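Local structure of ectoine dioxygenase (Sphingopyxis alaskensis, 4MHR) at residues S153-W158 with F247-M252; R26-V31 with M164-A169; A48-G53 with S192-L197. The protein catalyses the iron- and 2-oxoglutarate-dependent hydroxylation of L-ectoine to 5-hydroxyectoine, a compatible solute that helps the organism survive extreme osmotic stress. All blocks are in the same frame, centred on the assembly; numbering follows the deposited sequence.

How the interactions relate
The three contacts lie about 10 Å apart, centre to centre, and join loops, helices 43-52 and 154-162 and strand 244-248 of a cupin fold, from its metal site outward. Their segments alternate along the chain, 26-31, 48-53, 153-158, 164-169, 192-197 and 247-252, so each contact spans a different long excursion of the sequence. Interaction 1 is the buried one and carries the iron ligand Asp154; interactions 2 and 3 lie farther out. Asp248 joins all three: its OD2 forms a salt bridge with Arg26 of interaction 2, and its backbone pairs with Gly53 of interaction 3. Arg26 also reaches the carbonyl of His193, which links interactions 2 and 3 directly.

Interaction 1: S153-W158 with F247-M252; sequences SDFETW and FDCNLM
Next to the facial triad of two histidines and one carboxylate in this cupin-fold dioxygenase, Ser153 and Phe155 meet Cys249 and Asn250, where the start of helix 154-162 meets the turn after strand 244-248. Asp154, an iron ligand, lies within the first segment, and the second ends just before His253; His152 completes the triad. Ser153 is the N-cap. Its OG stands anti to the backbone N (chi1 163°), from where it donates to Asn250 OD1 at 2.7 Å, tilted out of the amide plane. The same oxygen accepts weak capping bonds from the backbone N of Phe155 and of Glu156, so one hydroxyl ties the helix start to the turn. Phe155 N is shared, since it also makes a weak bond to Cys249 O at 2.9 Å. A water completes the polar seam: it accepts from Asp154 N at 2.9 Å and donates to Cys249 O and Leu251 O.

Around this seam the packing is apolar. Cys249 SG rests 3.9 Å from Phe155 CB and makes an oblique sulfur-aromatic contact with the ring, its centroid 4.8 Å away. About one turn further along the helix, Trp158 CZ3 brings the indole edge to within 3.7 Å of Cys249 CB; Trp158 is important for stabilizing ectoine, and one face of its indole carries Asp154 CB. The turn holds its own shape: it is a type I beta turn from Asp248 to Leu251, and Asp248 OD2 accepts from Asn250 N in an Asx turn. Beyond the contact, Asn250 ND2 donates to the carbonyls of His193 and Thr195, while Ser171 of strand 169-175 and Phe268 of strand 264-273 pack against Asp154.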
loop_
_atom_site.group_PDB
_atom_site.type_symbol
_atom_site.label_atom_id
_atom_site.label_comp_id
_atom_site.label_asym_id
_atom_site.label_seq_id
_atom_site.Cartn_x
_atom_site.Cartn_y
_atom_site.Cartn_z
ATOM N N SER A 153 10.241 -3.151 1.027
ATOM C CA SER A 153 9.711 -2.570 -0.186
ATOM C C SER A 153 8.695 -3.556 -0.735
ATOM O O SER A 153 9.036 -4.650 -1.084
ATOM C CB SER A 153 10.808 -2.414 -1.219
ATOM O OG SER A 153 10.178 -2.221 -2.540
ATOM N N ASP A 154 7.461 -3.178 -0.850
ATOM C CA ASP A 154 6.477 -4.059 -1.478
ATOM C C ASP A 154 6.901 -4.506 -2.858
ATOM O O ASP A 154 6.660 -5.659 -3.235
ATOM C CB ASP A 154 5.144 -3.319 -1.630
ATOM C CG ASP A 154 4.476 -3.007 -0.278
ATOM O OD1 ASP A 154 4.650 -3.784 0.675
ATOM O OD2 ASP A 154 3.756 -1.999 -0.210
ATOM N N PHE A 155 7.570 -3.620 -3.615
ATOM C CA PHE A 155 7.859 -3.947 -4.992
ATOM C C PHE A 155 8.805 -5.129 -5.074
ATOM O O PHE A 155 8.727 -5.940 -5.990
ATOM C CB PHE A 155 8.366 -2.755 -5.760
ATOM C CG PHE A 155 8.863 -3.124 -7.146
ATOM C CD1 PHE A 155 7.937 -3.377 -8.160
ATOM C CD2 PHE A 155 10.246 -3.280 -7.390
ATOM C CE1 PHE A 155 8.367 -3.753 -9.419
ATOM C CE2 PHE A 155 10.689 -3.655 -8.658
ATOM C CZ PHE A 155 9.727 -3.913 -9.660
ATOM N N GLU A 156 9.753 -5.236 -4.135
ATOM C CA GLU A 156 10.747 -6.317 -4.216
ATOM C C GLU A 156 10.034 -7.676 -4.127
ATOM O O GLU A 156 10.372 -8.600 -4.886
ATOM C CB GLU A 156 11.844 -6.190 -3.168
ATOM C CG GLU A 156 13.075 -7.079 -3.377
ATOM C CD GLU A 156 12.953 -8.489 -2.739
ATOM O OE1 GLU A 156 11.959 -8.735 -2.077
ATOM O OE2 GLU A 156 13.858 -9.354 -2.982
ATOM N N THR A 157 9.011 -7.766 -3.258
ATOM C CA THR A 157 8.150 -8.939 -3.234
ATOM C C THR A 157 7.264 -9.108 -4.451
ATOM O O THR A 157 7.167 -10.219 -5.010
ATOM C CB THR A 157 7.314 -8.968 -1.976
ATOM O OG1 THR A 157 8.207 -9.101 -0.887
ATOM C CG2 THR A 157 6.248 -10.116 -1.963
ATOM N N TRP A 158 6.573 -8.047 -4.841
ATOM C CA TRP A 158 5.697 -8.124 -6.004
ATOM C C TRP A 158 6.463 -8.572 -7.264
ATOM O O TRP A 158 5.965 -9.342 -8.059
ATOM C CB TRP A 158 4.913 -6.821 -6.213
ATOM C CG TRP A 158 3.997 -6.510 -5.081
ATOM C CD1 TRP A 158 3.513 -7.416 -4.133
ATOM C CD2 TRP A 158 3.465 -5.229 -4.709
ATOM N NE1 TRP A 158 2.720 -6.780 -3.229
ATOM C CE2 TRP A 158 2.653 -5.435 -3.547
ATOM C CE3 TRP A 158 3.626 -3.924 -5.210
ATOM C CZ2 TRP A 158 1.972 -4.393 -2.904
ATOM C CZ3 TRP A 158 2.987 -2.863 -4.565
ATOM C CH2 TRP A 158 2.165 -3.095 -3.400
ATOM N N PHE A 247 1.546 5.779 -1.293
ATOM C CA PHE A 247 2.992 5.532 -1.436
ATOM C C PHE A 247 3.369 4.641 -2.605
ATOM O O PHE A 247 2.633 3.700 -2.976
ATOM C CB PHE A 247 3.635 5.155 -0.113
ATOM C CG PHE A 247 3.112 3.929 0.552
ATOM C CD1 PHE A 247 1.992 3.985 1.345
ATOM C CD2 PHE A 247 3.789 2.694 0.432
ATOM C CE1 PHE A 247 1.505 2.842 1.987
ATOM C CE2 PHE A 247 3.327 1.533 1.090
ATOM C CZ PHE A 247 2.200 1.603 1.895
ATOM N N ASP A 248 4.498 5.009 -3.232
ATOM C CA ASP A 248 5.079 4.284 -4.342
ATOM C C ASP A 248 5.382 2.850 -3.927
ATOM O O ASP A 248 5.818 2.575 -2.786
ATOM C CB ASP A 248 6.345 4.968 -4.793
ATOM C CG ASP A 248 7.029 4.241 -5.933
ATOM O OD1 ASP A 248 6.586 4.385 -7.102
ATOM O OD2 ASP A 248 8.018 3.530 -5.640
ATOM N N CYS A 249 5.171 1.946 -4.869
ATOM C CA CYS A 249 5.439 0.542 -4.654
ATOM C C CYS A 249 6.810 0.164 -4.097
ATOM O O CYS A 249 6.904 -0.799 -3.341
ATOM C CB CYS A 249 5.226 -0.246 -5.959
ATOM S SG CYS A 249 6.362 0.164 -7.284
ATOM N N ASN A 250 7.836 0.968 -4.378
ATOM C CA ASN A 250 9.158 0.655 -3.955
ATOM C C ASN A 250 9.655 1.465 -2.734
ATOM O O ASN A 250 10.843 1.457 -2.434
ATOM C CB ASN A 250 10.121 0.816 -5.118
ATOM C CG ASN A 250 11.528 0.277 -4.788
ATOM O OD1 ASN A 250 11.711 -0.859 -4.335
ATOM N ND2 ASN A 250 12.501 1.097 -5.014
ATOM N N LEU A 251 8.778 2.214 -2.086
ATOM C CA LEU A 251 9.198 2.971 -0.939
ATOM C C LEU A 251 9.445 2.064 0.301
ATOM O O LEU A 251 8.650 1.160 0.638
ATOM C CB LEU A 251 8.134 3.986 -0.552
ATOM C CG LEU A 251 8.498 5.013 0.548
ATOM C CD1 LEU A 251 9.648 5.896 0.083
ATOM C CD2 LEU A 251 7.265 5.769 0.948
ATOM N N MET A 252 10.548 2.289 0.959
ATOM C CA MET A 252 10.969 1.426 2.132
ATOM C C MET A 252 10.181 1.857 3.336
ATOM O O MET A 252 10.203 3.035 3.724
ATOM C CB MET A 252 12.472 1.597 2.435
ATOM C CG MET A 252 13.072 0.531 3.393
ATOM S SD MET A 252 12.840 -1.193 2.843
ATOM C CE MET A 252 13.981 -1.229 1.525
HETATM O O HOH W 1 6.693 -0.396 -0.641
#

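Interaction 2: R26-V31 with M164-A169; sequences RLDPVV and MPRMRA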
loop_
_atom_site.group_PDB
_atom_site.type_symbol
_atom_site.label_atom_id
_atom_site.label_comp_id
_atom_site.label_asym_id
_atom_site.label_seq_id
_atom_site.Cartn_x
_atom_site.Cartn_y
_atom_site.Cartn_z
ATOM N N ARG A 26 16.659 2.828 -9.713
ATOM C CA ARG A 26 15.318 2.779 -10.239
ATOM C C ARG A 26 15.505 3.114 -11.708
ATOM O O ARG A 26 16.199 4.075 -12.147
ATOM C CB ARG A 26 14.409 3.796 -9.525
ATOM C CG ARG A 26 12.998 3.885 -10.132
ATOM C CD ARG A 26 12.103 4.793 -9.319
ATOM N NE ARG A 26 10.718 4.649 -9.694
ATOM C CZ ARG A 26 9.695 4.336 -8.888
ATOM N NH1 ARG A 26 9.837 4.049 -7.590
ATOM N NH2 ARG A 26 8.467 4.318 -9.412
ATOM N N LEU A 27 14.825 2.334 -12.493
ATOM C CA LEU A 27 14.841 2.546 -13.951
ATOM C C LEU A 27 13.460 2.918 -14.538
ATOM O O LEU A 27 13.274 2.893 -15.722
ATOM C CB LEU A 27 15.320 1.281 -14.573
ATOM C CG LEU A 27 16.735 0.876 -14.109
ATOM C CD1 LEU A 27 17.042 -0.509 -14.706
ATOM C CD2 LEU A 27 17.781 1.893 -14.556
ATOM N N ASP A 28 12.504 3.242 -13.677
ATOM C CA ASP A 28 11.130 3.623 -14.067
ATOM C C ASP A 28 10.832 5.035 -13.555
ATOM O O ASP A 28 11.368 5.430 -12.547
ATOM C CB ASP A 28 10.136 2.679 -13.369
ATOM C CG ASP A 28 10.111 1.304 -13.997
ATOM O OD1 ASP A 28 9.682 1.224 -15.178
ATOM O OD2 ASP A 28 10.500 0.331 -13.301
ATOM N N PRO A 29 9.948 5.789 -14.227
ATOM C CA PRO A 29 9.478 6.997 -13.575
ATOM C C PRO A 29 8.799 6.746 -12.195
ATOM O O PRO A 29 8.389 5.626 -11.879
ATOM C CB PRO A 29 8.461 7.569 -14.554
ATOM C CG PRO A 29 8.725 6.926 -15.827
ATOM C CD PRO A 29 9.279 5.546 -15.497
ATOM N N VAL A 30 8.708 7.798 -11.401
ATOM C CA VAL A 30 7.865 7.810 -10.184
ATOM C C VAL A 30 6.438 8.294 -10.546
ATOM O O VAL A 30 5.459 7.653 -10.223
ATOM C CB VAL A 30 8.514 8.561 -9.022
ATOM C CG1 VAL A 30 7.745 8.404 -7.718
ATOM C CG2 VAL A 30 9.951 8.077 -8.739
ATOM N N VAL A 31 6.347 9.475 -11.145
ATOM C CA VAL A 31 5.087 10.035 -11.612
ATOM C C VAL A 31 5.114 9.732 -13.143
ATOM O O VAL A 31 5.995 10.171 -13.890
ATOM C CB VAL A 31 5.000 11.525 -11.362
ATOM C CG1 VAL A 31 3.798 12.148 -12.059
ATOM C CG2 VAL A 31 4.998 11.792 -9.881
ATOM N N MET A 164 5.731 -8.923 -10.996
ATOM C CA MET A 164 5.393 -7.546 -11.430
ATOM C C MET A 164 6.643 -7.022 -12.010
ATOM O O MET A 164 7.636 -6.922 -11.307
ATOM C CB MET A 164 4.835 -6.664 -10.276
ATOM C CG MET A 164 4.655 -5.233 -10.616
ATOM S SD MET A 164 4.142 -4.185 -9.226
ATOM C CE MET A 164 2.566 -4.832 -8.742
ATOM N N PRO A 165 6.608 -6.635 -13.314
ATOM C CA PRO A 165 7.883 -6.308 -13.968
ATOM C C PRO A 165 8.492 -4.990 -13.629
ATOM O O PRO A 165 9.713 -4.922 -13.522
ATOM C CB PRO A 165 7.561 -6.321 -15.483
ATOM C CG PRO A 165 6.086 -6.261 -15.590
ATOM C CD PRO A 165 5.470 -6.637 -14.248
ATOM N N ARG A 166 7.663 -3.947 -13.476
ATOM C CA ARG A 166 8.137 -2.561 -13.441
ATOM C C ARG A 166 7.588 -1.818 -12.192
ATOM O O ARG A 166 6.543 -2.148 -11.677
ATOM C CB ARG A 166 7.745 -1.786 -14.691
ATOM C CG ARG A 166 8.226 -2.337 -16.032
ATOM C CD ARG A 166 9.710 -2.141 -16.150
ATOM N NE ARG A 166 9.970 -2.066 -17.521
ATOM C CZ ARG A 166 10.168 -0.974 -18.254
ATOM N NH1 ARG A 166 10.217 0.250 -17.772
ATOM N NH2 ARG A 166 10.331 -1.177 -19.532
ATOM N N MET A 167 8.259 -0.738 -11.795
ATOM C CA MET A 167 7.763 0.077 -10.660
ATOM C C MET A 167 6.710 1.015 -11.171
ATOM O O MET A 167 7.026 2.133 -11.536
ATOM C CB MET A 167 8.908 0.839 -10.005
ATOM C CG MET A 167 9.945 -0.125 -9.395
ATOM S SD MET A 167 11.203 0.907 -8.678
ATOM C CE MET A 167 12.355 -0.352 -8.152
ATOM N N ARG A 168 5.489 0.523 -11.263
ATOM C CA ARG A 168 4.377 1.282 -11.814
ATOM C C ARG A 168 3.077 0.896 -11.088
ATOM O O ARG A 168 1.991 0.671 -11.651
ATOM C CB ARG A 168 4.311 1.189 -13.347
ATOM C CG ARG A 168 3.128 1.982 -13.855
ATOM C CD ARG A 168 2.958 2.923 -15.000
ATOM N NE ARG A 168 3.162 2.446 -16.268
ATOM C CZ ARG A 168 2.880 2.994 -17.492
ATOM N NH1 ARG A 168 2.105 4.008 -17.831
ATOM N NH2 ARG A 168 3.435 2.358 -18.488
ATOM N N ALA A 169 3.214 0.818 -9.760
ATOM C CA ALA A 169 2.125 0.532 -8.847
ATOM C C ALA A 169 2.231 1.407 -7.636
ATOM O O ALA A 169 3.320 1.889 -7.272
ATOM C CB ALA A 169 2.107 -0.950 -8.419
#
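Asp28 joins its loop to Arg166 and Met167 through both carboxylate oxygens. OD1 forms a salt bridge with Arg166 NH1 at 2.8 Å, met on the syn side, with the oxygen lying close to the guanidinium plane. The bend of the arginine at chi2 (-71°) turns CD back to lie 3.5 Å from the same OD1. OD2 accepts from Met167 N at 2.9 Å, the donor standing well above the carboxylate plane, and takes a further hydrogen bond from Tyr13 OH.

The second kind of interaction is van der Waals contact of the Arg26 guanidinium with the Met167 side chain. Met167 CB sits over one face of the group, toward its rim, 3.6 Å from Arg26 NH2, and Met167 SD approaches Arg26 NH1 to 3.6 Å; Val30 CG2 lies over the opposite face. The edge of the same group is occupied by its own loop: NE donates to Asp28 O, and NH2 to Pro29 O at 2.8 Å. NH1 turns to a salt bridge with Asp248 and a hydrogen bond to the carbonyl of His193. An alanine in place of Arg26 would probably leave Asp248 without this cationic mate, open a gap beside Met167 and leave the carbonyls of Asp28 and Pro29 without their guanidinium donors.

Two loops without regular structure are thus joined by a salt bridge, a backbone-to-carboxylate bond and the contact of Arg26 with Met167. The three donors from Arg166, Met167 and Tyr13 are likely to stabilise the carboxylate of Asp28 as an anion, while Arg26 carries positive charge inward to Asp248.

Interaction 3: A48-G53 with S192-L197; sequences AFDRDG and SHRTYL
A histidine ring laid over the glycine that ends a helix is the centre of this partly buried contact, in which His193, from the short 3-10 segment before strand 195-197, packs against the C-terminal end of helix 43-52. Gly53 CA lies 3.4 Å from the centroid of the His193 ring and only 9° off the ring normal, a CH-pi contact directly over the face. Arg194 CG lies toward the rim of the opposite face. Chi1 of 68° puts His193 CG in the crowded position between the backbone N and the carbonyl carbon, from which the ring extends toward Gly53.

Its edge is polar. NE2 donates to Asp50 O at 2.9 Å; the oxygen lies in the ring plane, while the donor stands above the plane of the carbonyl. Next to it, CE1 comes to 3.2 Å from Arg51 O. With the face resting on Gly53 and the edge bonded to Asp50, these contacts together probably hold both the tilt and the rotation of the ring. Arg194 adds an outer layer, its chain extended from CG to NE. Its NE donates to a water at 2.9 Å, which in turn donates to Arg51 O at 2.7 Å. A salt bridge joins its NH2 to Asp50 OD2, but the modelled positions of both atoms are doubtful.

Gly53 leaves the helix with positive phi (82°), where a side chain would be jammed against the preceding carbonyl oxygen and would also collide with His193 ND1. Its carbonyl continues into a backbone bond with Asp248, beside strand 54-57 at the margin of the large sheet. A glycine with positive phi as the first residue past the helix is a common way to end a helix; here the carbonyl of Asp50 in the last turn also accepts from the imidazole, joining helix 43-52 to the 192-194 segment of the cupin fold.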
loop_
_atom_site.group_PDB
_atom_site.type_symbol
_atom_site.label_atom_id
_atom_site.label_comp_id
_atom_site.label_asym_id
_atom_site.label_seq_id
_atom_site.Cartn_x
_atom_site.Cartn_y
_atom_site.Cartn_z
ATOM N N ALA A 48 6.151 16.471 -4.925
ATOM C CA ALA A 48 6.361 15.816 -3.639
ATOM C C ALA A 48 6.316 14.261 -3.729
ATOM O O ALA A 48 7.155 13.575 -3.109
ATOM C CB ALA A 48 5.360 16.301 -2.626
ATOM N N PHE A 49 5.335 13.710 -4.460
ATOM C CA PHE A 49 5.224 12.255 -4.658
ATOM C C PHE A 49 6.469 11.732 -5.367
ATOM O O PHE A 49 7.075 10.728 -4.966
ATOM C CB PHE A 49 3.978 11.821 -5.472
ATOM C CG PHE A 49 3.771 10.307 -5.480
ATOM C CD1 PHE A 49 4.128 9.532 -6.590
ATOM C CD2 PHE A 49 3.279 9.662 -4.326
ATOM C CE1 PHE A 49 3.963 8.138 -6.545
ATOM C CE2 PHE A 49 3.109 8.289 -4.291
ATOM C CZ PHE A 49 3.445 7.526 -5.408
ATOM N N ASP A 50 6.875 12.447 -6.402
ATOM C CA ASP A 50 8.075 12.095 -7.163
ATOM C C ASP A 50 9.331 12.123 -6.286
ATOM O O ASP A 50 10.072 11.201 -6.303
ATOM C CB ASP A 50 8.239 13.054 -8.353
ATOM C CG ASP A 50 9.211 12.542 -9.342
ATOM O OD1 ASP A 50 8.810 11.910 -10.355
ATOM O OD2 ASP A 50 10.378 12.755 -9.061
ATOM N N ARG A 51 9.510 13.161 -5.474
ATOM C CA ARG A 51 10.756 13.337 -4.727
ATOM C C ARG A 51 10.726 12.447 -3.448
ATOM O O ARG A 51 11.705 11.745 -3.110
ATOM C CB ARG A 51 10.907 14.825 -4.383
ATOM C CG ARG A 51 11.941 15.221 -3.334
ATOM C CD ARG A 51 11.830 16.745 -2.965
ATOM N NE ARG A 51 10.586 17.143 -2.246
ATOM C CZ ARG A 51 9.587 17.932 -2.734
ATOM N NH1 ARG A 51 9.599 18.475 -3.951
ATOM N NH2 ARG A 51 8.527 18.175 -1.989
ATOM N N ASP A 52 9.601 12.478 -2.751
ATOM C CA ASP A 52 9.503 11.715 -1.504
ATOM C C ASP A 52 9.022 10.309 -1.599
ATOM O O ASP A 52 9.304 9.545 -0.668
ATOM C CB ASP A 52 8.648 12.416 -0.479
ATOM C CG ASP A 52 9.235 13.797 -0.060
ATOM O OD1 ASP A 52 10.425 14.057 -0.296
ATOM O OD2 ASP A 52 8.478 14.591 0.472
ATOM N N GLY A 53 8.260 9.980 -2.651
ATOM C CA GLY A 53 7.606 8.664 -2.734
ATOM C C GLY A 53 6.308 8.406 -2.010
ATOM O O GLY A 53 5.814 7.250 -1.990
ATOM N N SER A 192 13.555 6.829 -0.616
ATOM C CA SER A 192 14.061 5.480 -0.721
ATOM C C SER A 192 13.533 4.714 -1.903
ATOM O O SER A 192 14.136 3.757 -2.395
ATOM C CB SER A 192 13.710 4.728 0.565
ATOM O OG SER A 192 12.321 4.474 0.789
ATOM N N HIS A 193 12.418 5.153 -2.399
ATOM C CA HIS A 193 11.860 4.581 -3.631
ATOM C C HIS A 193 12.692 4.687 -4.921
ATOM O O HIS A 193 12.434 3.928 -5.905
ATOM C CB HIS A 193 10.449 5.147 -3.852
ATOM C CG HIS A 193 10.442 6.587 -4.181
ATOM N ND1 HIS A 193 10.994 7.548 -3.344
ATOM C CD2 HIS A 193 9.946 7.257 -5.271
ATOM C CE1 HIS A 193 10.874 8.742 -3.903
ATOM N NE2 HIS A 193 10.242 8.605 -5.072
ATOM N N ARG A 194 13.692 5.551 -4.911
ATOM C CA ARG A 194 14.551 5.712 -6.036
ATOM C C ARG A 194 15.740 4.785 -5.990
ATOM O O ARG A 194 16.578 4.863 -6.892
ATOM C CB ARG A 194 15.093 7.148 -6.120
ATOM C CG ARG A 194 14.110 8.104 -6.760
ATOM C CD ARG A 194 14.775 9.441 -7.126
ATOM N NE ARG A 194 13.698 10.364 -7.467
ATOM C CZ ARG A 194 13.156 10.398 -8.665
ATOM N NH1 ARG A 194 13.571 9.586 -9.624
ATOM N NH2 ARG A 194 12.200 11.210 -8.906
ATOM N N THR A 195 15.815 3.928 -4.972
ATOM C CA THR A 195 16.815 2.825 -4.879
ATOM C C THR A 195 16.145 1.510 -4.761
ATOM O O THR A 195 15.234 1.304 -3.907
ATOM C CB THR A 195 17.636 2.961 -3.580
ATOM O OG1 THR A 195 18.288 4.222 -3.574
ATOM C CG2 THR A 195 18.702 1.852 -3.448
ATOM N N TYR A 196 16.544 0.578 -5.621
ATOM C CA TYR A 196 16.059 -0.759 -5.496
ATOM C C TYR A 196 17.095 -1.525 -4.640
ATOM O O TYR A 196 18.243 -1.700 -5.056
ATOM C CB TYR A 196 15.964 -1.422 -6.854
ATOM C CG TYR A 196 15.424 -2.811 -6.784
ATOM C CD1 TYR A 196 14.133 -3.043 -6.324
ATOM C CD2 TYR A 196 16.178 -3.902 -7.223
ATOM C CE1 TYR A 196 13.609 -4.310 -6.293
ATOM C CE2 TYR A 196 15.645 -5.179 -7.258
ATOM C CZ TYR A 196 14.414 -5.402 -6.797
ATOM O OH TYR A 196 13.903 -6.670 -6.857
ATOM N N LEU A 197 16.708 -1.919 -3.420
ATOM C CA LEU A 197 17.629 -2.639 -2.521
ATOM C C LEU A 197 17.437 -4.128 -2.729
ATOM O O LEU A 197 16.400 -4.658 -2.349
ATOM C CB LEU A 197 17.381 -2.221 -1.077
ATOM C CG LEU A 197 18.182 -3.010 -0.029
ATOM C CD1 LEU A 197 19.689 -2.824 -0.217
ATOM C CD2 LEU A 197 17.744 -2.490 1.329
HETATM O O HOH W 2 13.751 11.231 -4.736
#